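Local coordinates for protein endonuclease NucS (Thermococcus kodakarensis KOD1, PDB 5GKE) that cuts double-stranded DNA at mismatched base pairs, acting as a two-subunit endonuclease with a magnesium-binding nuclease domain, at residues A[62-67]-A[82-87]; A[54-59]-A[105-110]. The protein carries 1 engineered substitution. All coordinates share one frame; numbering follows the deposited sequence.

Contact 1: residues A[62-67]-A[82-87]; sequences GSFLIH and SRVRLE
Phe-64 turns the edge of its ring to Val-84, and the two side chains cross at about a right angle. CB leaves strand 64-67 toward residues 82-87, and with CG anti to the backbone N (chi1 -164°) the ring is carried away from its own strand into the interior. CD1 is the first ring atom to reach Val-84, 3.9 Å from its CG2. Next along the same edge, CE1 comes closer, 3.6 Å from Val-84 CG2, with that methyl lying in the ring plane. The side chain also packs on Ile-56, Val-58, Leu-105 and Val-107, so a large flat hydrocarbon suits this position.

These residues belong to the PH-like domain, whose curled antiparallel sheet is packed against helix 14-27; Val-84 also touches Leu-25 of that helix, so this compact apolar side chain lies against both.

At the other end of the contact, Gly-62 CA lies 3.4 Å from Ser-82 O, a CA-H...O contact with an angle of 123° at the hydrogen. Gly-62 has a positive phi of 98°, backbone angles that suit glycine, and its bare CA lets the Ser-82 carbonyl come this close. Ser-82 CB rests 3.5 Å from Gly-62 O, while its buried hydroxyl is hydrogen-bonded to Pro-79 O. Beyond the touching residues, Arg-85 grips Glu-87 side-on: NE and NH1 both bond to OE2, at 2.7 Å from NE, from one face of the carboxylate. Glu-87 OE1 pairs in turn with Arg-89.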
loop_
_atom_site.group_PDB
_atom_site.type_symbol
_atom_site.label_atom_id
_atom_site.label_comp_id
_atom_site.label_asym_id
_atom_site.label_seq_id
_atom_site.Cartn_x
_atom_site.Cartn_y
_atom_site.Cartn_z
ATOM N N GLY A 62 5.009 1.322 -17.526
ATOM C CA GLY A 62 4.766 2.701 -17.163
ATOM C C GLY A 62 4.946 2.997 -15.691
ATOM O O GLY A 62 4.937 4.161 -15.293
ATOM N N SER A 63 5.093 1.954 -14.877
ATOM C CA SER A 63 5.376 2.144 -13.455
ATOM C C SER A 63 6.670 2.930 -13.310
ATOM O O SER A 63 7.656 2.688 -14.017
ATOM C CB SER A 63 5.469 0.809 -12.729
ATOM O OG SER A 63 4.334 0.018 -13.014
ATOM N N PHE A 64 6.626 3.901 -12.413
ATOM C CA PHE A 64 7.658 4.901 -12.283
ATOM C C PHE A 64 7.912 5.007 -10.797
ATOM O O PHE A 64 6.984 5.335 -10.062
ATOM C CB PHE A 64 7.191 6.246 -12.868
ATOM C CG PHE A 64 8.302 7.228 -13.111
ATOM C CD1 PHE A 64 8.490 7.777 -14.359
ATOM C CD2 PHE A 64 9.173 7.577 -12.104
ATOM C CE1 PHE A 64 9.521 8.663 -14.587
ATOM C CE2 PHE A 64 10.208 8.462 -12.332
ATOM C CZ PHE A 64 10.387 9.003 -13.567
ATOM N N LEU A 65 9.137 4.716 -10.351
ATOM C CA LEU A 65 9.462 4.746 -8.917
ATOM C C LEU A 65 10.675 5.603 -8.615
ATOM O O LEU A 65 11.721 5.454 -9.243
ATOM C CB LEU A 65 9.722 3.338 -8.385
ATOM C CG LEU A 65 8.762 2.226 -8.794
ATOM C CD1 LEU A 65 9.254 0.910 -8.256
ATOM C CD2 LEU A 65 7.378 2.510 -8.278
ATOM N N ILE A 66 10.536 6.504 -7.655
ATOM C CA ILE A 66 11.684 7.213 -7.094
ATOM C C ILE A 66 11.922 6.759 -5.638
ATOM O O ILE A 66 11.041 6.892 -4.776
ATOM C CB ILE A 66 11.493 8.744 -7.127
ATOM C CG1 ILE A 66 11.362 9.258 -8.565
ATOM C CG2 ILE A 66 12.657 9.437 -6.432
ATOM C CD1 ILE A 66 9.967 9.373 -9.047
ATOM N N HIS A 67 13.105 6.221 -5.363
ATOM C CA HIS A 67 13.401 5.703 -4.025
ATOM C C HIS A 67 14.507 6.478 -3.355
ATOM O O HIS A 67 15.560 6.716 -3.952
ATOM C CB HIS A 67 13.797 4.234 -4.071
ATOM C CG HIS A 67 12.646 3.280 -4.056
ATOM N ND1 HIS A 67 11.976 2.941 -2.896
ATOM C CD2 HIS A 67 12.069 2.566 -5.046
ATOM C CE1 HIS A 67 11.027 2.073 -3.183
ATOM N NE2 HIS A 67 11.058 1.822 -4.481
ATOM N N SER A 82 1.201 5.156 -16.865
ATOM C CA SER A 82 1.856 6.408 -17.176
ATOM C C SER A 82 2.680 6.307 -18.449
ATOM O O SER A 82 3.202 5.241 -18.767
ATOM C CB SER A 82 2.734 6.827 -16.026
ATOM O OG SER A 82 1.931 6.846 -14.877
ATOM N N ARG A 83 2.739 7.408 -19.198
ATOM C CA ARG A 83 3.601 7.526 -20.369
ATOM C C ARG A 83 4.744 8.402 -19.955
ATOM O O ARG A 83 4.518 9.477 -19.413
ATOM C CB ARG A 83 2.903 8.159 -21.574
ATOM C CG ARG A 83 1.782 7.379 -22.228
ATOM C CD ARG A 83 1.298 8.131 -23.490
ATOM N NE ARG A 83 0.162 7.485 -24.151
ATOM C CZ ARG A 83 0.267 6.464 -25.002
ATOM N NH1 ARG A 83 1.459 5.954 -25.298
ATOM N NH2 ARG A 83 -0.822 5.941 -25.553
ATOM N N VAL A 84 5.965 7.967 -20.218
ATOM C CA VAL A 84 7.110 8.733 -19.778
ATOM C C VAL A 84 7.891 9.215 -20.986
ATOM O O VAL A 84 7.830 8.628 -22.069
ATOM C CB VAL A 84 8.013 7.900 -18.848
ATOM C CG1 VAL A 84 8.764 6.883 -19.644
ATOM C CG2 VAL A 84 8.976 8.785 -18.098
ATOM N N ARG A 85 8.586 10.324 -20.810
ATOM C CA ARG A 85 9.453 10.837 -21.847
ATOM C C ARG A 85 10.539 11.668 -21.177
ATOM O O ARG A 85 10.375 12.124 -20.043
ATOM C CB ARG A 85 8.668 11.661 -22.860
ATOM C CG ARG A 85 8.169 12.983 -22.317
ATOM C CD ARG A 85 7.415 13.786 -23.369
ATOM N NE ARG A 85 6.872 15.014 -22.788
ATOM C CZ ARG A 85 5.715 15.078 -22.133
ATOM N NH1 ARG A 85 5.300 16.226 -21.618
ATOM N NH2 ARG A 85 4.974 13.986 -21.986
ATOM N N LEU A 86 11.663 11.824 -21.864
ATOM C CA LEU A 86 12.758 12.654 -21.388
ATOM C C LEU A 86 12.760 13.966 -22.139
ATOM O O LEU A 86 12.847 13.977 -23.364
ATOM C CB LEU A 86 14.098 11.933 -21.563
ATOM C CG LEU A 86 15.390 12.700 -21.267
ATOM C CD1 LEU A 86 15.414 13.285 -19.880
ATOM C CD2 LEU A 86 16.613 11.793 -21.506
ATOM N N GLU A 87 12.663 15.069 -21.408
ATOM C CA GLU A 87 12.667 16.378 -22.034
ATOM C C GLU A 87 13.964 17.066 -21.728
ATOM O O GLU A 87 14.455 17.018 -20.596
ATOM C CB GLU A 87 11.491 17.236 -21.559
ATOM C CG GLU A 87 10.164 16.758 -22.115
ATOM C CD GLU A 87 8.995 17.625 -21.707
ATOM O OE1 GLU A 87 9.163 18.492 -20.821
ATOM O OE2 GLU A 87 7.902 17.435 -22.284
#

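Contact 2: residues A[54-59]-A[105-110]; sequences RVIIVK and LEVELE
Ile-56 sends CD1 to two side chains of strand 103-109. This terminal methyl meets Val-107 CG1 at 3.7 Å, the two side chains reaching toward each other tip to tip, and Leu-109 CD2 at 3.9 Å, where the approach is oblique. No hydrogen bond joins the segments; their nearest CA atoms, those of Ile-56 and Val-107, are 9.1 Å apart, and side chains alone bridge the gap. Ile-56 has CG1 beside its backbone N and an extended outer torsion (chi2 157°), which pushes CD1 far enough to span that distance. Val-107 offers a short, branched surface with CG1 anti to the backbone N, whereas the longer Leu-109 starts out across the approach and brings its end nearer. Aliphatic residues suit all three buried places.

In the next shell, Leu-94 of strand 92-98 touches all three residues. Farther out, Arg-54 is hydrogen-bonded to Gly-50 O and forms a salt bridge with Asp-122 of the second subunit, while Leu-105, at the far end of its segment, packs on a guanine base of the bound DNA.

Within the curled sheet of the PH-like domain, strand 30-42 pairs antiparallel with both 52-58 and 103-109, while 64-67 flanks 52-58 and 92-98 flanks 103-109.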
loop_
_atom_site.group_PDB
_atom_site.type_symbol
_atom_site.label_atom_id
_atom_site.label_comp_id
_atom_site.label_asym_id
_atom_site.label_seq_id
_atom_site.Cartn_x
_atom_site.Cartn_y
_atom_site.Cartn_z
ATOM N N ARG A 54 18.814 9.770 -5.481
ATOM C CA ARG A 54 17.805 8.726 -5.447
ATOM C C ARG A 54 18.025 7.698 -6.543
ATOM O O ARG A 54 18.706 7.948 -7.535
ATOM C CB ARG A 54 16.386 9.327 -5.580
ATOM C CG ARG A 54 15.933 10.128 -4.377
ATOM C CD ARG A 54 15.942 11.620 -4.664
ATOM N NE ARG A 54 15.970 12.408 -3.436
ATOM C CZ ARG A 54 15.742 13.719 -3.371
ATOM N NH1 ARG A 54 15.435 14.388 -4.475
ATOM N NH2 ARG A 54 15.801 14.357 -2.200
ATOM N N VAL A 55 17.437 6.531 -6.330
ATOM C CA VAL A 55 17.290 5.527 -7.355
ATOM C C VAL A 55 15.956 5.731 -8.049
ATOM O O VAL A 55 14.921 5.820 -7.391
ATOM C CB VAL A 55 17.329 4.121 -6.780
ATOM C CG1 VAL A 55 17.097 3.123 -7.888
ATOM C CG2 VAL A 55 18.655 3.882 -6.051
ATOM N N ILE A 56 15.992 5.786 -9.374
ATOM C CA ILE A 56 14.813 6.010 -10.193
ATOM C C ILE A 56 14.585 4.802 -11.084
ATOM O O ILE A 56 15.508 4.325 -11.733
ATOM C CB ILE A 56 14.975 7.277 -11.044
ATOM C CG1 ILE A 56 15.054 8.503 -10.128
ATOM C CG2 ILE A 56 13.837 7.404 -12.045
ATOM C CD1 ILE A 56 15.747 9.706 -10.746
ATOM N N ILE A 57 13.371 4.277 -11.087
ATOM C CA ILE A 57 13.073 3.112 -11.909
ATOM C C ILE A 57 11.875 3.364 -12.797
ATOM O O ILE A 57 10.847 3.864 -12.337
ATOM C CB ILE A 57 12.812 1.867 -11.057
ATOM C CG1 ILE A 57 14.104 1.429 -10.362
ATOM C CG2 ILE A 57 12.256 0.726 -11.906
ATOM C CD1 ILE A 57 13.906 0.260 -9.454
ATOM N N VAL A 58 12.023 3.045 -14.078
ATOM C CA VAL A 58 10.894 3.056 -14.991
ATOM C C VAL A 58 10.715 1.673 -15.586
ATOM O O VAL A 58 11.604 1.152 -16.248
ATOM C CB VAL A 58 11.069 4.100 -16.106
ATOM C CG1 VAL A 58 9.811 4.165 -16.983
ATOM C CG2 VAL A 58 11.364 5.453 -15.491
ATOM N N LYS A 59 9.572 1.071 -15.299
ATOM C CA LYS A 59 9.204 -0.217 -15.837
ATOM C C LYS A 59 8.508 -0.068 -17.193
ATOM O O LYS A 59 7.864 0.944 -17.453
ATOM C CB LYS A 59 8.284 -0.944 -14.857
ATOM C CG LYS A 59 8.811 -1.048 -13.453
ATOM C CD LYS A 59 8.037 -2.087 -12.674
ATOM C CE LYS A 59 8.573 -2.246 -11.272
ATOM N NZ LYS A 59 7.878 -3.356 -10.579
ATOM N N LEU A 105 4.351 13.712 -13.073
ATOM C CA LEU A 105 5.474 13.527 -12.171
ATOM C C LEU A 105 6.753 14.058 -12.818
ATOM O O LEU A 105 7.239 13.485 -13.749
ATOM C CB LEU A 105 5.621 12.036 -11.828
ATOM C CG LEU A 105 6.709 11.658 -10.829
ATOM C CD1 LEU A 105 6.539 12.490 -9.573
ATOM C CD2 LEU A 105 6.650 10.178 -10.499
ATOM N N GLU A 106 7.336 15.138 -12.338
ATOM C CA GLU A 106 8.530 15.622 -13.027
ATOM C C GLU A 106 9.799 15.323 -12.252
ATOM O O GLU A 106 9.925 15.705 -11.078
ATOM C CB GLU A 106 8.431 17.123 -13.289
ATOM C CG GLU A 106 7.560 17.475 -14.467
ATOM C CD GLU A 106 7.588 18.950 -14.786
ATOM O OE1 GLU A 106 7.853 19.753 -13.865
ATOM O OE2 GLU A 106 7.347 19.308 -15.958
ATOM N N VAL A 107 10.747 14.645 -12.898
ATOM C CA VAL A 107 12.032 14.419 -12.243
ATOM C C VAL A 107 13.144 15.159 -12.964
ATOM O O VAL A 107 13.574 14.760 -14.051
ATOM C CB VAL A 107 12.396 12.931 -12.161
ATOM C CG1 VAL A 107 13.712 12.760 -11.421
ATOM C CG2 VAL A 107 11.306 12.159 -11.471
ATOM N N GLU A 108 13.620 16.225 -12.327
ATOM C CA GLU A 108 14.706 17.024 -12.858
ATOM C C GLU A 108 16.035 16.354 -12.548
ATOM O O GLU A 108 16.411 16.227 -11.385
ATOM C CB GLU A 108 14.676 18.426 -12.259
ATOM C CG GLU A 108 15.670 19.384 -12.909
ATOM C CD GLU A 108 15.811 20.708 -12.165
ATOM O OE1 GLU A 108 14.923 21.044 -11.346
ATOM O OE2 GLU A 108 16.821 21.409 -12.405
ATOM N N LEU A 109 16.778 15.962 -13.574
ATOM C CA LEU A 109 18.034 15.272 -13.326
ATOM C C LEU A 109 19.156 16.293 -13.288
ATOM O O LEU A 109 19.554 16.820 -14.320
ATOM C CB LEU A 109 18.281 14.237 -14.412
ATOM C CG LEU A 109 17.156 13.219 -14.564
ATOM C CD1 LEU A 109 17.350 12.379 -15.816
ATOM C CD2 LEU A 109 17.116 12.329 -13.341
ATOM N N GLU A 110 19.669 16.568 -12.096
ATOM C CA GLU A 110 20.718 17.565 -11.947
ATOM C C GLU A 110 22.091 16.987 -12.250
ATOM O O GLU A 110 22.909 17.638 -12.886
ATOM C CB GLU A 110 20.692 18.150 -10.544
ATOM C CG GLU A 110 19.402 18.861 -10.237
ATOM C CD GLU A 110 19.348 19.376 -8.823
ATOM O OE1 GLU A 110 19.648 18.589 -7.891
ATOM O OE2 GLU A 110 19.013 20.572 -8.652
#

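In the fold
Both contacts are buried in the PH-like domain, with centres about 7 Å apart, and contact 1 is nested in the chain between the segments of contact 2. Strands 52-58 and 64-67 tie them together as antiparallel neighbours: Leu-65 O lies 2.7 Å from Ile-57 N, a probable hydrogen bond, and Ile-66 packs on Leu-105. Contact 2 is purely aliphatic and lies within the sheet's hydrophobic interior. Contact 1 is more mixed, joining an aromatic edge to a valine at one end and close backbone packing at a turn at the other, and its Val-84 is partly exposed, whereas the three touching residues of contact 2 are all buried. Each also borders the second subunit, where His-67 bonds to Lys-59 of that chain.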